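PDB 3RBY: protein HRI1 from Saccharomyces cerevisiae, which is of unknown function and non-essential but interacts with HRR25, may interact with SEC72, and occurs in the cytoplasm and nucleus. Local coordinates for residues L9-G14 / V124-M129; G31-L36 / N59-A64; Y85-N90 / N185-E190; L159-E164 / L236-I241. All blocks are in the same frame, centred on the assembly; numbering follows the deposited sequence.

Contact 1. Residues L9-G14 / V124-M129; sequences LLFQVG and VSFREM. Unlike the reference sequence in segment 124-129: Met129 (reference Leu).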
loop_
_atom_site.group_PDB
_atom_site.type_symbol
_atom_site.label_atom_id
_atom_site.label_comp_id
_atom_site.label_asym_id
_atom_site.label_seq_id
_atom_site.Cartn_x
_atom_site.Cartn_y
_atom_site.Cartn_z
ATOM N N LEU A 9 5.238 -2.610 -2.985
ATOM C CA LEU A 9 5.339 -1.448 -2.093
ATOM C C LEU A 9 6.783 -1.081 -1.789
ATOM O O LEU A 9 7.090 0.089 -1.550
ATOM C CB LEU A 9 4.629 -1.722 -0.765
ATOM C CG LEU A 9 3.126 -1.971 -0.860
ATOM C CD1 LEU A 9 2.563 -2.439 0.495
ATOM C CD2 LEU A 9 2.417 -0.715 -1.369
ATOM N N LEU A 10 7.659 -2.084 -1.758
ATOM C CA LEU A 10 9.083 -1.832 -1.591
ATOM C C LEU A 10 9.916 -3.025 -2.000
ATOM O O LEU A 10 9.448 -4.167 -1.951
ATOM C CB LEU A 10 9.429 -1.411 -0.152
ATOM C CG LEU A 10 9.552 -2.475 0.935
ATOM C CD1 LEU A 10 10.914 -3.185 0.874
ATOM C CD2 LEU A 10 9.364 -1.832 2.298
ATOM N N PHE A 11 11.151 -2.727 -2.398
ATOM C CA PHE A 11 12.194 -3.699 -2.705
ATOM C C PHE A 11 13.372 -3.375 -1.777
ATOM O O PHE A 11 13.719 -2.201 -1.600
ATOM C CB PHE A 11 12.637 -3.521 -4.164
ATOM C CG PHE A 11 13.547 -4.607 -4.671
ATOM C CD1 PHE A 11 13.597 -5.844 -4.044
ATOM C CD2 PHE A 11 14.358 -4.388 -5.773
ATOM C CE1 PHE A 11 14.444 -6.844 -4.506
ATOM C CE2 PHE A 11 15.206 -5.391 -6.245
ATOM C CZ PHE A 11 15.248 -6.618 -5.605
ATOM N N GLN A 12 13.993 -4.386 -1.177
ATOM C CA GLN A 12 15.117 -4.110 -0.287
ATOM C C GLN A 12 16.207 -5.174 -0.366
ATOM O O GLN A 12 15.953 -6.349 -0.051
ATOM C CB GLN A 12 14.629 -3.971 1.163
ATOM C CG GLN A 12 15.754 -3.832 2.192
ATOM C CD GLN A 12 15.245 -3.648 3.621
ATOM O OE1 GLN A 12 16.020 -3.699 4.575
ATOM N NE2 GLN A 12 13.946 -3.435 3.770
ATOM N N VAL A 13 17.413 -4.776 -0.784
ATOM C CA VAL A 13 18.553 -5.698 -0.746
ATOM C C VAL A 13 19.631 -5.272 0.252
ATOM O O VAL A 13 20.510 -6.062 0.602
ATOM C CB VAL A 13 19.203 -5.945 -2.133
ATOM C CG1 VAL A 13 18.138 -6.154 -3.198
ATOM C CG2 VAL A 13 20.144 -4.800 -2.495
ATOM N N GLY A 14 19.572 -4.031 0.711
ATOM C CA GLY A 14 20.522 -3.603 1.718
ATOM C C GLY A 14 19.849 -3.329 3.045
ATOM O O GLY A 14 18.798 -3.895 3.343
ATOM N N VAL A 124 22.895 -12.852 -2.073
ATOM C CA VAL A 124 22.229 -11.631 -1.646
ATOM C C VAL A 124 20.774 -11.938 -1.269
ATOM O O VAL A 124 19.975 -12.370 -2.105
ATOM C CB VAL A 124 22.248 -10.567 -2.764
ATOM C CG1 VAL A 124 21.671 -9.237 -2.259
ATOM C CG2 VAL A 124 23.671 -10.384 -3.305
ATOM N N SER A 125 20.442 -11.717 -0.005
ATOM C CA SER A 125 19.078 -11.869 0.461
ATOM C C SER A 125 18.281 -10.610 0.103
ATOM O O SER A 125 18.809 -9.486 0.129
ATOM C CB SER A 125 19.060 -12.092 1.971
ATOM O OG SER A 125 19.238 -10.862 2.663
ATOM N N PHE A 126 17.014 -10.801 -0.253
ATOM C CA PHE A 126 16.145 -9.681 -0.608
ATOM C C PHE A 126 14.802 -9.772 0.099
ATOM O O PHE A 126 14.408 -10.841 0.605
ATOM C CB PHE A 126 15.913 -9.612 -2.126
ATOM C CG PHE A 126 15.087 -10.751 -2.672
ATOM C CD1 PHE A 126 15.696 -11.923 -3.123
ATOM C CD2 PHE A 126 13.702 -10.650 -2.742
ATOM C CE1 PHE A 126 14.931 -12.980 -3.629
ATOM C CE2 PHE A 126 12.931 -11.697 -3.246
ATOM C CZ PHE A 126 13.546 -12.862 -3.690
ATOM N N ARG A 127 14.105 -8.640 0.131
ATOM C CA ARG A 127 12.739 -8.607 0.623
ATOM C C ARG A 127 11.879 -7.684 -0.221
ATOM O O ARG A 127 12.307 -6.615 -0.640
ATOM C CB ARG A 127 12.654 -8.202 2.097
ATOM C CG ARG A 127 11.265 -7.696 2.479
ATOM C CD ARG A 127 11.072 -7.616 3.980
ATOM N NE ARG A 127 12.294 -7.209 4.659
ATOM C CZ ARG A 127 12.786 -7.839 5.716
ATOM N NH1 ARG A 127 13.910 -7.417 6.281
ATOM N NH2 ARG A 127 12.143 -8.890 6.213
ATOM N N GLU A 128 10.653 -8.120 -0.465
ATOM C CA GLU A 128 9.701 -7.321 -1.204
ATOM C C GLU A 128 8.389 -7.341 -0.475
ATOM O O GLU A 128 7.939 -8.395 -0.034
ATOM C CB GLU A 128 9.537 -7.864 -2.620
ATOM C CG GLU A 128 10.661 -7.423 -3.512
ATOM C CD GLU A 128 10.747 -8.220 -4.784
ATOM O OE1 GLU A 128 11.356 -9.308 -4.739
ATOM O OE2 GLU A 128 10.218 -7.767 -5.823
ATOM N N MET A 129 7.782 -6.168 -0.340
ATOM C CA MET A 129 6.479 -6.064 0.289
ATOM C C MET A 129 5.409 -5.872 -0.774
ATOM O O MET A 129 5.564 -5.048 -1.688
ATOM C CB MET A 129 6.475 -4.915 1.287
ATOM C CG MET A 129 5.900 -5.279 2.649
ATOM S SD MET A 129 6.757 -6.671 3.391
ATOM C CE MET A 129 8.411 -6.161 3.051
#
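The Phe11 ring takes the carbonyl of Arg127 at its edge, Arg127 O lying near the ring plane 3.7 Å from Phe11 CD1, while Glu128 and Phe126 approach it on a slant. With Phe11 CG anti to the backbone N (chi1 -171°), the ring leans toward strand 124-132, where Glu128 CG comes to 3.4 Å from Phe11 CD1 and Phe126 CB to 3.9 Å from Phe11 CE1. Glu128 runs beside Phe11, its carboxylate plane turned 50° from the ring. Glutamate suits the place because its CG methylene lies against the ring while OE2 reaches on to a salt bridge with Arg37; an alanine here would probably leave Arg37 without this carboxylate and open a gap beside Phe11. Phe11 and Glu128 are a non-hydrogen-bonded pair of two antiparallel strands, neighbours in the barrel-forming sheet. Hydrogen-bonded pairs flank them: Met129 N donates to Leu10 O (3.1 Å), and Gln12 and Arg127 exchange two bonds. On the sheet face that carries Leu10 and Met129, Leu10 CG lies 3.9 Å from Met129 CB, and both pack against the second subunit, Leu10 on its Trp103 and Met129 on its Leu10. Arg127, on that face too, sends NH2 to a salt bridge with Glu109.

Contact 2. Residues G31-L36 / N59-A64; sequences GHYISL and NETVKA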
loop_
_atom_site.group_PDB
_atom_site.type_symbol
_atom_site.label_atom_id
_atom_site.label_comp_id
_atom_site.label_asym_id
_atom_site.label_seq_id
_atom_site.Cartn_x
_atom_site.Cartn_y
_atom_site.Cartn_z
ATOM N N GLY A 31 -2.946 -20.097 -12.271
ATOM C CA GLY A 31 -1.587 -20.001 -11.741
ATOM C C GLY A 31 -0.522 -19.408 -12.662
ATOM O O GLY A 31 0.655 -19.344 -12.286
ATOM N N HIS A 32 -0.913 -18.985 -13.867
ATOM C CA HIS A 32 0.014 -18.310 -14.781
ATOM C C HIS A 32 0.334 -16.908 -14.215
ATOM O O HIS A 32 -0.531 -16.269 -13.590
ATOM C CB HIS A 32 -0.598 -18.211 -16.180
ATOM C CG HIS A 32 -1.216 -19.487 -16.655
ATOM N ND1 HIS A 32 -0.507 -20.672 -16.733
ATOM C CD2 HIS A 32 -2.482 -19.784 -17.040
ATOM C CE1 HIS A 32 -1.304 -21.632 -17.159
ATOM N NE2 HIS A 32 -2.510 -21.121 -17.356
ATOM N N TYR A 33 1.566 -16.439 -14.415
ATOM C CA TYR A 33 2.010 -15.198 -13.778
ATOM C C TYR A 33 2.878 -14.315 -14.688
ATOM O O TYR A 33 3.662 -14.826 -15.504
ATOM C CB TYR A 33 2.776 -15.521 -12.487
ATOM C CG TYR A 33 4.072 -16.255 -12.742
ATOM C CD1 TYR A 33 5.252 -15.558 -12.962
ATOM C CD2 TYR A 33 4.118 -17.653 -12.776
ATOM C CE1 TYR A 33 6.447 -16.219 -13.201
ATOM C CE2 TYR A 33 5.317 -18.328 -13.017
ATOM C CZ TYR A 33 6.474 -17.600 -13.231
ATOM O OH TYR A 33 7.667 -18.250 -13.473
ATOM N N ILE A 34 2.726 -12.996 -14.537
ATOM C CA ILE A 34 3.611 -12.004 -15.161
ATOM C C ILE A 34 3.873 -10.870 -14.164
ATOM O O ILE A 34 3.009 -10.540 -13.345
ATOM C CB ILE A 34 2.992 -11.424 -16.443
ATOM C CG1 ILE A 34 3.953 -10.451 -17.130
ATOM C CG2 ILE A 34 1.690 -10.730 -16.130
ATOM C CD1 ILE A 34 3.602 -10.212 -18.584
ATOM N N SER A 35 5.064 -10.288 -14.221
ATOM C CA SER A 35 5.397 -9.166 -13.360
ATOM C C SER A 35 6.145 -8.098 -14.164
ATOM O O SER A 35 7.275 -8.335 -14.600
ATOM C CB SER A 35 6.232 -9.633 -12.157
ATOM O OG SER A 35 6.409 -8.593 -11.204
ATOM N N LEU A 36 5.504 -6.943 -14.385
ATOM C CA LEU A 36 6.120 -5.833 -15.125
ATOM C C LEU A 36 6.575 -4.779 -14.125
ATOM O O LEU A 36 5.815 -4.416 -13.215
ATOM C CB LEU A 36 5.148 -5.232 -16.142
ATOM C CG LEU A 36 4.648 -6.243 -17.177
ATOM C CD1 LEU A 36 3.718 -5.589 -18.210
ATOM C CD2 LEU A 36 5.838 -6.927 -17.858
ATOM N N ASN A 59 1.849 -21.758 -15.419
ATOM C CA ASN A 59 1.786 -22.294 -14.068
ATOM C C ASN A 59 2.870 -23.319 -13.705
ATOM O O ASN A 59 3.342 -23.346 -12.559
ATOM C CB ASN A 59 0.376 -22.810 -13.697
ATOM C CG ASN A 59 -0.182 -23.838 -14.703
ATOM O OD1 ASN A 59 0.522 -24.314 -15.607
ATOM N ND2 ASN A 59 -1.460 -24.182 -14.533
ATOM N N GLU A 60 3.285 -24.152 -14.658
ATOM C CA GLU A 60 4.247 -25.214 -14.320
ATOM C C GLU A 60 5.650 -24.684 -14.023
ATOM O O GLU A 60 6.505 -25.442 -13.571
ATOM C CB GLU A 60 4.317 -26.292 -15.408
ATOM C CG GLU A 60 5.217 -25.939 -16.593
ATOM C CD GLU A 60 4.569 -24.927 -17.525
ATOM O OE1 GLU A 60 3.343 -24.663 -17.380
ATOM O OE2 GLU A 60 5.288 -24.407 -18.406
ATOM N N THR A 61 5.899 -23.398 -14.271
ATOM C CA THR A 61 7.246 -22.854 -14.038
ATOM C C THR A 61 7.477 -22.369 -12.607
ATOM O O THR A 61 8.546 -21.835 -12.289
ATOM C CB THR A 61 7.596 -21.717 -15.017
ATOM O OG1 THR A 61 6.719 -20.600 -14.795
ATOM C CG2 THR A 61 7.465 -22.211 -16.451
ATOM N N VAL A 62 6.480 -22.548 -11.747
ATOM C CA VAL A 62 6.646 -22.184 -10.346
ATOM C C VAL A 62 5.997 -23.250 -9.476
ATOM O O VAL A 62 4.867 -23.667 -9.735
ATOM C CB VAL A 62 6.084 -20.762 -10.032
ATOM C CG1 VAL A 62 4.630 -20.620 -10.500
ATOM C CG2 VAL A 62 6.202 -20.448 -8.552
ATOM N N LYS A 63 6.725 -23.710 -8.464
ATOM C CA LYS A 63 6.169 -24.683 -7.540
ATOM C C LYS A 63 5.742 -23.950 -6.296
ATOM O O LYS A 63 6.571 -23.505 -5.501
ATOM C CB LYS A 63 7.173 -25.783 -7.172
ATOM C CG LYS A 63 8.030 -26.284 -8.326
ATOM C CD LYS A 63 9.314 -26.958 -7.777
ATOM C CE LYS A 63 10.477 -26.962 -8.782
ATOM N NZ LYS A 63 11.321 -25.730 -8.705
ATOM N N ALA A 64 4.416 -23.814 -6.151
ATOM C CA ALA A 64 3.815 -23.207 -4.967
ATOM C C ALA A 64 3.506 -24.252 -3.922
ATOM O O ALA A 64 2.856 -25.250 -4.258
ATOM C CB ALA A 64 2.566 -22.433 -5.422
#
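Two hydrogen bonds join His32 and Tyr33 to the turn that begins at Asn59. In the first, Asn59 N donates to His32 ND1 over 2.9 Å, bent to 141° and tilted 18° out of the imidazole plane; histidine suits the place because a ring nitrogen can accept from a backbone N-H at the start of a turn. In the second, Tyr33 OH gives its proton to Thr61 OG1 at 2.9 Å. The threonine hydroxyl passes its own bond to Thr58 O. Apolar packing runs beside this bond: Tyr33 CG stands between the backbone N and the carbonyl carbon, and the ring it carries meets Val62 CG1 obliquely, 3.5 Å from Tyr33 CE2. Two polar flat groups also lie together, the Asn59 amide alongside the imidazole, with His32 CE1 3.5 Å from Asn59 CG and the planes 48° apart; the amide is held by ND2 bonding to Asp30 O. Backbone packing completes the contact: Gly31, with a positive phi, brings its O to 3.6 Å from Asn59 CA, and a side chain there would run into Asn59 CB. Tyr33 sits on strand 33-38, hydrogen-bonded through its backbone to Gly57 at the end of strand 51-57, while its ring meets Phe76 of strand 71-76 edge-to-face. Strand 62-66, which starts at Val62, lies at one outer edge of the same sheet, and His32 reaches Ile241 of strand 236-244.

Contact 3. Residues Y85-N90 / N185-E190; sequences YLNVPN and NNNTIE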
loop_
_atom_site.group_PDB
_atom_site.type_symbol
_atom_site.label_atom_id
_atom_site.label_comp_id
_atom_site.label_asym_id
_atom_site.label_seq_id
_atom_site.Cartn_x
_atom_site.Cartn_y
_atom_site.Cartn_z
ATOM N N TYR A 85 17.312 -12.934 -21.056
ATOM C CA TYR A 85 17.047 -12.545 -22.434
ATOM C C TYR A 85 18.110 -11.583 -22.933
ATOM O O TYR A 85 18.634 -11.751 -24.025
ATOM C CB TYR A 85 15.683 -11.869 -22.562
ATOM C CG TYR A 85 15.258 -11.658 -23.995
ATOM C CD1 TYR A 85 15.619 -10.511 -24.684
ATOM C CD2 TYR A 85 14.499 -12.615 -24.661
ATOM C CE1 TYR A 85 15.230 -10.316 -26.003
ATOM C CE2 TYR A 85 14.097 -12.431 -25.975
ATOM C CZ TYR A 85 14.469 -11.281 -26.643
ATOM O OH TYR A 85 14.067 -11.098 -27.948
ATOM N N LEU A 86 18.406 -10.569 -22.121
ATOM C CA LEU A 86 19.318 -9.498 -22.500
ATOM C C LEU A 86 20.756 -9.750 -22.046
ATOM O O LEU A 86 21.628 -8.894 -22.244
ATOM C CB LEU A 86 18.835 -8.162 -21.930
ATOM C CG LEU A 86 17.528 -7.619 -22.509
ATOM C CD1 LEU A 86 17.093 -6.342 -21.789
ATOM C CD2 LEU A 86 17.657 -7.381 -24.010
ATOM N N ASN A 87 21.005 -10.910 -21.438
ATOM C CA ASN A 87 22.358 -11.271 -21.009
ATOM C C ASN A 87 22.948 -10.304 -19.977
ATOM O O ASN A 87 24.148 -10.040 -19.981
ATOM C CB ASN A 87 23.303 -11.355 -22.214
ATOM C CG ASN A 87 22.872 -12.400 -23.226
ATOM O OD1 ASN A 87 22.297 -12.078 -24.275
ATOM N ND2 ASN A 87 23.152 -13.661 -22.920
ATOM N N VAL A 88 22.097 -9.784 -19.098
ATOM C CA VAL A 88 22.519 -8.820 -18.089
ATOM C C VAL A 88 23.489 -9.436 -17.100
ATOM O O VAL A 88 23.105 -10.297 -16.299
ATOM C CB VAL A 88 21.331 -8.292 -17.300
ATOM C CG1 VAL A 88 21.813 -7.309 -16.246
ATOM C CG2 VAL A 88 20.306 -7.673 -18.246
ATOM N N PRO A 89 24.747 -8.978 -17.138
ATOM C CA PRO A 89 25.844 -9.567 -16.358
ATOM C C PRO A 89 25.634 -9.366 -14.867
ATOM O O PRO A 89 24.894 -8.462 -14.465
ATOM C CB PRO A 89 27.071 -8.768 -16.819
ATOM C CG PRO A 89 26.659 -8.133 -18.143
ATOM C CD PRO A 89 25.198 -7.835 -17.952
ATOM N N ASN A 90 26.286 -10.195 -14.059
ATOM C CA ASN A 90 26.174 -10.069 -12.612
ATOM C C ASN A 90 24.717 -10.106 -12.169
ATOM O O ASN A 90 24.229 -9.221 -11.457
ATOM C CB ASN A 90 26.879 -8.793 -12.132
ATOM C CG ASN A 90 28.371 -8.828 -12.401
ATOM O OD1 ASN A 90 29.110 -9.552 -11.731
ATOM N ND2 ASN A 90 28.819 -8.066 -13.395
ATOM N N ASN A 185 14.613 -15.746 -31.370
ATOM C CA ASN A 185 16.002 -15.583 -31.781
ATOM C C ASN A 185 16.470 -14.136 -31.684
ATOM O O ASN A 185 16.675 -13.471 -32.700
ATOM C CB ASN A 185 16.201 -16.105 -33.206
ATOM C CG ASN A 185 17.664 -16.240 -33.579
ATOM O OD1 ASN A 185 18.066 -17.207 -34.225
ATOM N ND2 ASN A 185 18.471 -15.267 -33.170
ATOM N N ASN A 186 16.638 -13.654 -30.457
ATOM C CA ASN A 186 17.088 -12.287 -30.231
ATOM C C ASN A 186 17.470 -12.030 -28.777
ATOM O O ASN A 186 16.756 -12.425 -27.857
ATOM C CB ASN A 186 16.018 -11.288 -30.677
ATOM C CG ASN A 186 16.549 -9.872 -30.781
ATOM O OD1 ASN A 186 16.089 -9.082 -31.607
ATOM N ND2 ASN A 186 17.525 -9.543 -29.943
ATOM N N ASN A 187 18.604 -11.364 -28.581
ATOM C CA ASN A 187 19.081 -11.039 -27.243
ATOM C C ASN A 187 19.165 -9.533 -27.032
ATOM O O ASN A 187 19.861 -9.058 -26.135
ATOM C CB ASN A 187 20.444 -11.686 -26.987
ATOM C CG ASN A 187 21.316 -11.720 -28.226
ATOM O OD1 ASN A 187 22.279 -12.484 -28.301
ATOM N ND2 ASN A 187 20.984 -10.890 -29.208
ATOM N N THR A 188 18.451 -8.786 -27.868
ATOM C CA THR A 188 18.439 -7.333 -27.780
ATOM C C THR A 188 17.074 -6.765 -27.375
ATOM O O THR A 188 16.017 -7.376 -27.596
ATOM C CB THR A 188 18.876 -6.656 -29.113
ATOM O OG1 THR A 188 17.721 -6.324 -29.897
ATOM C CG2 THR A 188 19.824 -7.559 -29.916
ATOM N N ILE A 189 17.131 -5.575 -26.790
ATOM C CA ILE A 189 15.970 -4.796 -26.387
ATOM C C ILE A 189 14.976 -4.651 -27.527
ATOM O O ILE A 189 13.793 -4.334 -27.325
ATOM C CB ILE A 189 16.448 -3.400 -25.947
ATOM C CG1 ILE A 189 16.395 -3.272 -24.428
ATOM C CG2 ILE A 189 15.692 -2.274 -26.674
ATOM C CD1 ILE A 189 17.770 -3.223 -23.775
ATOM N N GLU A 190 15.472 -4.874 -28.735
ATOM C CA GLU A 190 14.660 -4.732 -29.930
ATOM C C GLU A 190 13.667 -5.895 -30.024
ATOM O O GLU A 190 12.623 -5.808 -30.682
ATOM C CB GLU A 190 15.575 -4.679 -31.162
ATOM C CG GLU A 190 15.135 -3.677 -32.202
ATOM C CD GLU A 190 14.794 -2.344 -31.575
ATOM O OE1 GLU A 190 15.726 -1.696 -31.045
ATOM O OE2 GLU A 190 13.595 -1.957 -31.589
#
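Leu86 packs its two methyls against the 185-190 loop, and this is the close-fitting half of the contact. Leu86 CD2 rests 3.4 Å from Ile189 N and 3.5 Å from Thr188 C, while Leu86 CD1 meets Ile189 CD1 at 3.8 Å. A branched leucine suits this place, since one methyl can lie on the backbone while the other meets a side chain. Phe49 and Leu192 extend the apolar patch. Beside it the Tyr85 ring takes Thr188 O at its edge, in the ring plane and 3.4 Å from Tyr85 CE1, and its hydroxyl is hydrogen-bonded to Gln183 O just before the loop. By contrast, the outer half holds two exposed asparagines that touch lightly: Asn87 OD1 approaches Asn187 CB at 3.3 Å, with the amide planes 67° apart. Asn87 has positive phi (61°) and is the C-prime residue of the Schellman motif ending helix 82-86, a backbone shape that asparagine tolerates well. Next to it Asn187 CA lies 3.3 Å from Tyr85 O in a CA-H...O contact. With no clear hydrogen bond between the segments, helix end and loop meet chiefly through apolar fit and weak C-H contacts.

Contact 4. Residues L159-E164 / L236-I241; sequences LKVTDE and LNWEVI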
loop_
_atom_site.group_PDB
_atom_site.type_symbol
_atom_site.label_atom_id
_atom_site.label_comp_id
_atom_site.label_asym_id
_atom_site.label_seq_id
_atom_site.Cartn_x
_atom_site.Cartn_y
_atom_site.Cartn_z
ATOM N N LEU A 159 -3.845 -15.614 -22.493
ATOM C CA LEU A 159 -3.532 -16.015 -23.865
ATOM C C LEU A 159 -2.040 -16.273 -23.982
ATOM O O LEU A 159 -1.215 -15.585 -23.364
ATOM C CB LEU A 159 -3.976 -14.983 -24.899
ATOM C CG LEU A 159 -5.486 -14.854 -25.127
ATOM C CD1 LEU A 159 -6.134 -14.099 -23.978
ATOM C CD2 LEU A 159 -5.753 -14.131 -26.427
ATOM N N LYS A 160 -1.706 -17.292 -24.762
ATOM C CA LYS A 160 -0.325 -17.689 -24.957
ATOM C C LYS A 160 -0.012 -17.756 -26.448
ATOM O O LYS A 160 -0.797 -18.279 -27.249
ATOM C CB LYS A 160 -0.095 -19.054 -24.315
ATOM C CG LYS A 160 1.361 -19.457 -24.124
ATOM C CD LYS A 160 1.405 -20.760 -23.297
ATOM C CE LYS A 160 2.834 -21.275 -23.076
ATOM N NZ LYS A 160 3.463 -21.756 -24.338
ATOM N N VAL A 161 1.149 -17.235 -26.816
ATOM C CA VAL A 161 1.541 -17.177 -28.218
ATOM C C VAL A 161 1.812 -18.570 -28.746
ATOM O O VAL A 161 2.554 -19.352 -28.125
ATOM C CB VAL A 161 2.788 -16.280 -28.431
ATOM C CG1 VAL A 161 3.762 -16.906 -29.410
ATOM C CG2 VAL A 161 2.360 -14.924 -28.923
ATOM N N THR A 162 1.242 -18.868 -29.913
ATOM C CA THR A 162 1.436 -20.153 -30.583
ATOM C C THR A 162 2.144 -19.976 -31.929
ATOM O O THR A 162 1.602 -20.313 -32.982
ATOM C CB THR A 162 0.097 -20.880 -30.808
ATOM O OG1 THR A 162 -0.727 -20.108 -31.691
ATOM C CG2 THR A 162 -0.631 -21.077 -29.487
ATOM N N ASP A 163 3.360 -19.444 -31.874
ATOM C CA ASP A 163 4.193 -19.197 -33.042
ATOM C C ASP A 163 5.598 -19.651 -32.652
ATOM O O ASP A 163 5.996 -19.518 -31.492
ATOM C CB ASP A 163 4.174 -17.705 -33.383
ATOM C CG ASP A 163 4.897 -17.387 -34.677
ATOM O OD1 ASP A 163 6.144 -17.531 -34.717
ATOM O OD2 ASP A 163 4.214 -16.982 -35.650
ATOM N N GLU A 164 6.341 -20.224 -33.590
ATOM C CA GLU A 164 7.643 -20.785 -33.248
ATOM C C GLU A 164 8.685 -19.694 -33.062
ATOM O O GLU A 164 9.671 -19.880 -32.351
ATOM C CB GLU A 164 8.097 -21.790 -34.314
ATOM C CG GLU A 164 7.773 -21.383 -35.754
ATOM C CD GLU A 164 8.642 -22.100 -36.795
ATOM O OE1 GLU A 164 8.851 -21.520 -37.884
ATOM O OE2 GLU A 164 9.117 -23.232 -36.535
ATOM N N LEU A 236 -0.069 -12.775 -35.945
ATOM C CA LEU A 236 0.393 -13.547 -34.785
ATOM C C LEU A 236 -0.769 -14.279 -34.088
ATOM O O LEU A 236 -1.773 -13.666 -33.693
ATOM C CB LEU A 236 1.120 -12.654 -33.786
ATOM C CG LEU A 236 2.544 -13.064 -33.382
ATOM C CD1 LEU A 236 2.678 -13.119 -31.883
ATOM C CD2 LEU A 236 2.972 -14.389 -33.988
ATOM N N ASN A 237 -0.627 -15.597 -33.954
ATOM C CA ASN A 237 -1.649 -16.420 -33.310
ATOM C C ASN A 237 -1.404 -16.580 -31.817
ATOM O O ASN A 237 -0.275 -16.792 -31.369
ATOM C CB ASN A 237 -1.735 -17.789 -33.970
ATOM C CG ASN A 237 -2.232 -17.712 -35.397
ATOM O OD1 ASN A 237 -2.712 -16.668 -35.840
ATOM N ND2 ASN A 237 -2.129 -18.820 -36.125
ATOM N N TRP A 238 -2.474 -16.447 -31.052
ATOM C CA TRP A 238 -2.427 -16.730 -29.637
ATOM C C TRP A 238 -3.507 -17.737 -29.357
ATOM O O TRP A 238 -4.538 -17.741 -30.036
ATOM C CB TRP A 238 -2.724 -15.476 -28.829
ATOM C CG TRP A 238 -1.747 -14.386 -29.068
ATOM C CD1 TRP A 238 -1.579 -13.662 -30.222
ATOM C CD2 TRP A 238 -0.795 -13.880 -28.129
ATOM N NE1 TRP A 238 -0.567 -12.741 -30.055
ATOM C CE2 TRP A 238 -0.073 -12.849 -28.778
ATOM C CE3 TRP A 238 -0.480 -14.198 -26.806
ATOM C CZ2 TRP A 238 0.942 -12.129 -28.136
ATOM C CZ3 TRP A 238 0.532 -13.494 -26.169
ATOM C CH2 TRP A 238 1.232 -12.467 -26.836
ATOM N N GLU A 239 -3.274 -18.568 -28.344
ATOM C CA GLU A 239 -4.276 -19.504 -27.856
ATOM C C GLU A 239 -4.763 -19.043 -26.481
ATOM O O GLU A 239 -3.956 -18.685 -25.613
ATOM C CB GLU A 239 -3.671 -20.914 -27.760
ATOM C CG GLU A 239 -4.701 -22.022 -27.534
ATOM C CD GLU A 239 -4.069 -23.346 -27.089
ATOM O OE1 GLU A 239 -4.821 -24.226 -26.588
ATOM O OE2 GLU A 239 -2.824 -23.498 -27.226
ATOM N N VAL A 240 -6.076 -19.027 -26.288
ATOM C CA VAL A 240 -6.655 -18.785 -24.966
ATOM C C VAL A 240 -6.470 -20.040 -24.117
ATOM O O VAL A 240 -7.204 -21.022 -24.293
ATOM C CB VAL A 240 -8.166 -18.516 -25.054
ATOM C CG1 VAL A 240 -8.764 -18.459 -23.642
ATOM C CG2 VAL A 240 -8.452 -17.228 -25.834
ATOM N N ILE A 241 -5.506 -20.031 -23.202
ATOM C CA ILE A 241 -5.242 -21.244 -22.405
ATOM C C ILE A 241 -5.971 -21.241 -21.061
ATOM O O ILE A 241 -5.906 -22.210 -20.286
ATOM C CB ILE A 241 -3.738 -21.453 -22.185
ATOM C CG1 ILE A 241 -3.182 -20.330 -21.291
ATOM C CG2 ILE A 241 -3.012 -21.503 -23.525
ATOM C CD1 ILE A 241 -1.708 -20.513 -20.858
HETATM O O HOH W 1 1.542 -16.899 -35.521
#
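Leu159 beds its CG against Val240 CG2 at 3.9 Å and crosses the indole of Trp238 at about a right angle, with Leu159 CB 4.1 Å from Trp238 CE3. Trp238 CG stands anti to the carbonyl carbon (chi1 -61°), and the indole beyond it spreads beneath Val161, whose side chain lies over one face, though the exact fit there is doubtful. A broad flat residue thus meets a small branched one. Beside the Lys160-Glu239 pair, Thr162 CG2 lies 3.5 Å from Glu239 CB, and Lys160 CB and CD run by Ile241. An alanine in place of Trp238 would probably leave a gap under Val161 and the Lys217 carbonyl without the indole N-H that bonds to it. Lys160 and Glu239 exchange two backbone bonds, and a water joins Asp163 OD2 to Asn237 N. The strands run antiparallel at 142°, strongly twisted; 156-161 is flanked by 166-173 and 236-244 by 230-233, while Leu181 of strand 176-183 packs on Val161, Leu236 and Trp238.

In the fold
Contacts 1 and 2 belong to the larger antiparallel sheet, their centres 20 Å apart, whereas contact 4 joins two strands of the smaller one. Contacts 1 and 4 lie on opposite sides of the chain's centre, 34 Å between centres. Two contacts connect the sheets: contact 2 touches contact 4 where His32 NE2 packs on Ile241 CD1 at 3.6 Å, and contact 3 brings the helix after strand 80-81 of the larger sheet to a loop of the smaller, 22 Å from contact 4 between centres. No active site is known. A bound triethylene glycol, probably from the crystallisation liquor, lies about 3 Å from the side chain of Phe11, and one lies about 4 Å from that of Tyr33.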